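Local coordinates for nitrogenase molybdenum-iron protein beta chain (Clostridium pasteurianum, PDB 4WES), which forms, with the alpha chain, the molybdenum-iron component of nitrogenase, which reduces dinitrogen to ammonium, and shares an [8Fe-7S] cluster with that chain, at residues B[330-335]-B[359-364]; B[356-359]-B[365-368]. All coordinates share one frame; numbering follows the deposited sequence.

Contact 1 of 2, residues B[330-335]-B[359-364]; sequences FIIELG and AEAGIE
I332 meets A361 and I363 with two different branches, and these two apolar touches make up the contact. Its CG2 methyl lies 3.8 Å from CB of A361. Its CG1 methylene is 4.1 Å from CD1 of I363, a normal van der Waals distance. The split between partners follows from the first torsion of I332 (chi1 -65°): CG2 stands anti to the backbone N and faces the A361 methyl, while CG1 stands beside that N and faces I363. In I363 a chi2 of 166° extends the chain to CD1, so that the terminal methyl does the touching. The two isoleucines slant across one another, the end of I363 against the middle of I332.

The contact joins the C-terminal regions of helices 321-333 and 348-360, just where each runs into a turn. G335 and G362 are the residues at which the chain leaves helical angles, each with positive phi in a Schellman motif. One of the two bonds in each motif is G335 N to I332 O, 2.9 Å, and G362 N to A359 O, 3.0 Å, respectively. The turn at G362 lets A361 and I363, one on each side of it in sequence, both direct their CB atoms at I332. The nearest CA atoms, those of I332 and A361, are 7.4 Å apart. The helices flank the parallel sheet of strands 314-318, 337-343 and 367-370; strand 337-343 links them in sequence, and I332 and I363 both rest on its P338.

No hydrogen bond or salt bridge crosses between the segments, and only 96 Å² is buried, counting both sides. The direct contact thus contributes only dispersion and partial exclusion of water between aliphatic groups near the surface; the shared packing on P338 adds to it.

Contact 2 of 2, residues B[356-359]-B[365-368]; sequences AMLA and GSKV
The last turns of helix 348-360 face the residues leading into strand 367-370, with CA of L358 and CA of S366 8.2 Å apart, a spacing bridged by side chains with no hydrogen bond between the segments. L358 carries the helix side. Its CD1 methyl meets V368 CG2 at 3.8 Å and S366 CB at 3.9 Å, the two partners lying in directions roughly at right angles when seen from that methyl. L358 and V368 reach for each other tip to tip. On the valine, CG1 is anti to the backbone N (chi1 178°), which leaves CG2, beside that N, as the branch directed at the leucine.

S366 offers its methylene to CD1, whereas its OG sits 4.1 Å from L358 CD2, a loose van der Waals approach of the hydroxyl to a methyl; the hydroxyl's polar partner is the carbonyl O of P338, to which it is hydrogen-bonded. Between S366 and V368, K367 points its CB away from the helix and makes a cation-pi contact with W380.

The contact closes the beta-alpha-beta unit of strand 337-343, helix 348-360 and strand 367-370. K367 pairs through its backbone with K339 and V341 of the first strand, V368 also packs on F350 and I354, earlier in the same helix, and M357 turns toward helix 321-333.

Overall arrangement
The two contacts interlock along the chain, sharing A359, with 365-368 continuing directly from 359-364; their centres are about 8 Å apart. Contact 1 joins neighbouring helices 321-333 and 348-360 through their C-terminal turns at the surface; contact 2, partly buried, sets helix 348-360 against strand 367-370, which borders the five-stranded parallel sheet within this chain. Both are apolar, but contact 1 relies on aliphatic groups alone, whereas contact 2 includes a serine whose hydroxyl is tied to the sheet. They touch directly: I363 N probably donates a hydrogen bond to L358 O at 2.9 Å, and I332 CD1 packs on M357 CG at 3.7 Å. Both lie away from the [8Fe-7S] cluster and the iron sites.

Contact 1 of 2, residues B[330-335]-B[359-364]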
loop_
_atom_site.group_PDB
_atom_site.type_symbol
_atom_site.label_atom_id
_atom_site.label_comp_id
_atom_site.label_asym_id
_atom_site.label_seq_id
_atom_site.Cartn_x
_atom_site.Cartn_y
_atom_site.Cartn_z
ATOM N N PHE B 330 10.566 -17.309 -3.942
ATOM C CA PHE B 330 9.728 -16.433 -4.774
ATOM C C PHE B 330 10.502 -15.178 -5.182
ATOM O O PHE B 330 10.390 -14.724 -6.327
ATOM C CB PHE B 330 8.445 -16.105 -4.043
ATOM C CG PHE B 330 7.427 -15.343 -4.865
ATOM C CD1 PHE B 330 7.248 -15.588 -6.213
ATOM C CD2 PHE B 330 6.587 -14.432 -4.268
ATOM C CE1 PHE B 330 6.274 -14.932 -6.935
ATOM C CE2 PHE B 330 5.608 -13.762 -4.986
ATOM C CZ PHE B 330 5.445 -14.021 -6.333
ATOM N N ILE B 331 11.284 -14.614 -4.266
ATOM C CA ILE B 331 12.120 -13.465 -4.618
ATOM C C ILE B 331 13.048 -13.796 -5.812
ATOM O O ILE B 331 13.166 -13.016 -6.749
ATOM C CB ILE B 331 12.902 -12.995 -3.367
ATOM C CG1 ILE B 331 11.973 -12.401 -2.328
ATOM C CG2 ILE B 331 14.030 -12.047 -3.746
ATOM C CD1 ILE B 331 11.147 -11.227 -2.736
ATOM N N ILE B 332 13.682 -14.973 -5.761
ATOM C CA ILE B 332 14.484 -15.428 -6.869
ATOM C C ILE B 332 13.656 -15.567 -8.150
ATOM O O ILE B 332 14.063 -15.136 -9.245
ATOM C CB ILE B 332 15.223 -16.727 -6.522
ATOM C CG1 ILE B 332 16.236 -16.471 -5.389
ATOM C CG2 ILE B 332 15.926 -17.304 -7.737
ATOM C CD1 ILE B 332 16.851 -17.736 -4.836
ATOM N N GLU B 333 12.457 -16.155 -8.029
ATOM C CA GLU B 333 11.562 -16.313 -9.179
ATOM C C GLU B 333 11.165 -14.992 -9.813
ATOM O O GLU B 333 10.910 -14.944 -11.006
ATOM C CB GLU B 333 10.326 -17.095 -8.752
ATOM C CG GLU B 333 10.613 -18.541 -8.377
ATOM C CD GLU B 333 9.460 -19.294 -7.754
ATOM O OE1 GLU B 333 8.606 -18.676 -7.102
ATOM O OE2 GLU B 333 9.441 -20.523 -7.914
ATOM N N LEU B 334 11.099 -13.932 -8.988
ATOM C CA LEU B 334 10.769 -12.593 -9.469
ATOM C C LEU B 334 11.925 -11.914 -10.202
ATOM O O LEU B 334 11.732 -10.853 -10.800
ATOM C CB LEU B 334 10.319 -11.706 -8.300
ATOM C CG LEU B 334 8.956 -12.123 -7.711
ATOM C CD1 LEU B 334 8.728 -11.482 -6.358
ATOM C CD2 LEU B 334 7.822 -11.799 -8.657
ATOM N N GLY B 335 13.130 -12.494 -10.124
ATOM C CA GLY B 335 14.321 -11.931 -10.682
ATOM C C GLY B 335 15.098 -11.073 -9.719
ATOM O O GLY B 335 16.060 -10.376 -10.109
ATOM N N ALA B 359 22.607 -20.901 -4.661
ATOM C CA ALA B 359 23.591 -21.510 -5.537
ATOM C C ALA B 359 22.964 -21.865 -6.884
ATOM O O ALA B 359 23.608 -21.670 -7.927
ATOM C CB ALA B 359 24.193 -22.741 -4.879
ATOM N N GLU B 360 21.737 -22.401 -6.882
ATOM C CA GLU B 360 21.104 -22.796 -8.154
ATOM C C GLU B 360 20.924 -21.566 -9.040
ATOM O O GLU B 360 21.047 -21.663 -10.253
ATOM C CB GLU B 360 19.736 -23.470 -7.882
ATOM C CG GLU B 360 18.930 -23.834 -9.141
ATOM C CD GLU B 360 17.546 -24.395 -8.856
ATOM O OE1 GLU B 360 17.248 -24.683 -7.677
ATOM O OE2 GLU B 360 16.751 -24.554 -9.819
ATOM N N ALA B 361 20.620 -20.418 -8.443
ATOM C CA ALA B 361 20.438 -19.177 -9.185
ATOM C C ALA B 361 21.756 -18.446 -9.486
ATOM O O ALA B 361 21.758 -17.397 -10.158
ATOM C CB ALA B 361 19.536 -18.264 -8.379
ATOM N N GLY B 362 22.880 -18.996 -9.043
ATOM C CA GLY B 362 24.163 -18.351 -9.260
ATOM C C GLY B 362 24.374 -17.083 -8.444
ATOM O O GLY B 362 25.194 -16.248 -8.816
ATOM N N ILE B 363 23.671 -16.942 -7.339
ATOM C CA ILE B 363 23.748 -15.734 -6.528
ATOM C C ILE B 363 24.824 -15.899 -5.467
ATOM O O ILE B 363 24.701 -16.747 -4.576
ATOM C CB ILE B 363 22.407 -15.417 -5.851
ATOM C CG1 ILE B 363 21.361 -15.090 -6.920
ATOM C CG2 ILE B 363 22.573 -14.237 -4.902
ATOM C CD1 ILE B 363 19.929 -15.097 -6.416
ATOM N N GLU B 364 25.846 -15.049 -5.565
ATOM C CA GLU B 364 26.965 -15.009 -4.628
ATOM C C GLU B 364 26.875 -13.732 -3.778
ATOM O O GLU B 364 26.308 -12.720 -4.202
ATOM C CB GLU B 364 28.298 -15.011 -5.382
ATOM C CG GLU B 364 28.501 -16.164 -6.358
ATOM C CD GLU B 364 29.214 -17.347 -5.734
ATOM O OE1 GLU B 364 29.666 -17.231 -4.575
ATOM O OE2 GLU B 364 29.330 -18.392 -6.410
#

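Contact 2 of 2, residues B[356-359]-B[365-368]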
loop_
_atom_site.group_PDB
_atom_site.type_symbol
_atom_site.label_atom_id
_atom_site.label_comp_id
_atom_site.label_asym_id
_atom_site.label_seq_id
_atom_site.Cartn_x
_atom_site.Cartn_y
_atom_site.Cartn_z
ATOM N N ALA B 356 21.106 -23.503 -0.930
ATOM C CA ALA B 356 20.939 -24.268 -2.161
ATOM C C ALA B 356 20.212 -23.479 -3.248
ATOM O O ALA B 356 20.606 -23.546 -4.426
ATOM C CB ALA B 356 20.201 -25.574 -1.885
ATOM N N MET B 357 19.163 -22.736 -2.902
ATOM C CA MET B 357 18.463 -21.964 -3.934
ATOM C C MET B 357 19.324 -20.811 -4.446
ATOM O O MET B 357 19.253 -20.491 -5.630
ATOM C CB MET B 357 17.068 -21.517 -3.491
ATOM C CG MET B 357 17.081 -20.477 -2.382
ATOM S SD MET B 357 15.449 -19.968 -1.845
ATOM C CE MET B 357 14.842 -21.480 -1.104
ATOM N N LEU B 358 20.134 -20.185 -3.570
ATOM C CA LEU B 358 21.048 -19.148 -4.013
ATOM C C LEU B 358 22.065 -19.730 -4.983
ATOM O O LEU B 358 22.347 -19.134 -6.030
ATOM C CB LEU B 358 21.750 -18.494 -2.819
ATOM C CG LEU B 358 20.841 -17.674 -1.910
ATOM C CD1 LEU B 358 21.592 -17.345 -0.623
ATOM C CD2 LEU B 358 20.358 -16.414 -2.591
ATOM N N ALA B 359 22.607 -20.901 -4.661
ATOM C CA ALA B 359 23.591 -21.510 -5.537
ATOM C C ALA B 359 22.964 -21.865 -6.884
ATOM O O ALA B 359 23.608 -21.670 -7.927
ATOM C CB ALA B 359 24.193 -22.741 -4.879
ATOM N N GLY B 365 27.450 -13.786 -2.580
ATOM C CA GLY B 365 27.591 -12.591 -1.746
ATOM C C GLY B 365 26.418 -12.289 -0.826
ATOM O O GLY B 365 26.358 -11.214 -0.197
ATOM N N SER B 366 25.464 -13.218 -0.721
ATOM C CA SER B 366 24.377 -13.045 0.246
ATOM C C SER B 366 24.789 -13.558 1.612
ATOM O O SER B 366 25.701 -14.378 1.733
ATOM C CB SER B 366 23.132 -13.765 -0.251
ATOM O OG SER B 366 22.659 -13.173 -1.452
ATOM N N LYS B 367 24.124 -13.065 2.634
ATOM C CA LYS B 367 24.356 -13.488 4.003
ATOM C C LYS B 367 23.100 -14.158 4.498
ATOM O O LYS B 367 22.045 -13.549 4.512
ATOM C CB LYS B 367 24.743 -12.335 4.933
ATOM C CG LYS B 367 26.005 -11.596 4.524
ATOM C CD LYS B 367 26.411 -10.525 5.535
ATOM C CE LYS B 367 27.729 -9.873 5.183
ATOM N NZ LYS B 367 28.124 -8.875 6.223
ATOM N N VAL B 368 23.234 -15.397 4.933
ATOM C CA VAL B 368 22.152 -16.208 5.447
ATOM C C VAL B 368 22.496 -16.579 6.876
ATOM O O VAL B 368 23.619 -17.069 7.117
ATOM C CB VAL B 368 22.017 -17.472 4.594
ATOM C CG1 VAL B 368 20.929 -18.366 5.116
ATOM C CG2 VAL B 368 21.772 -17.123 3.132
#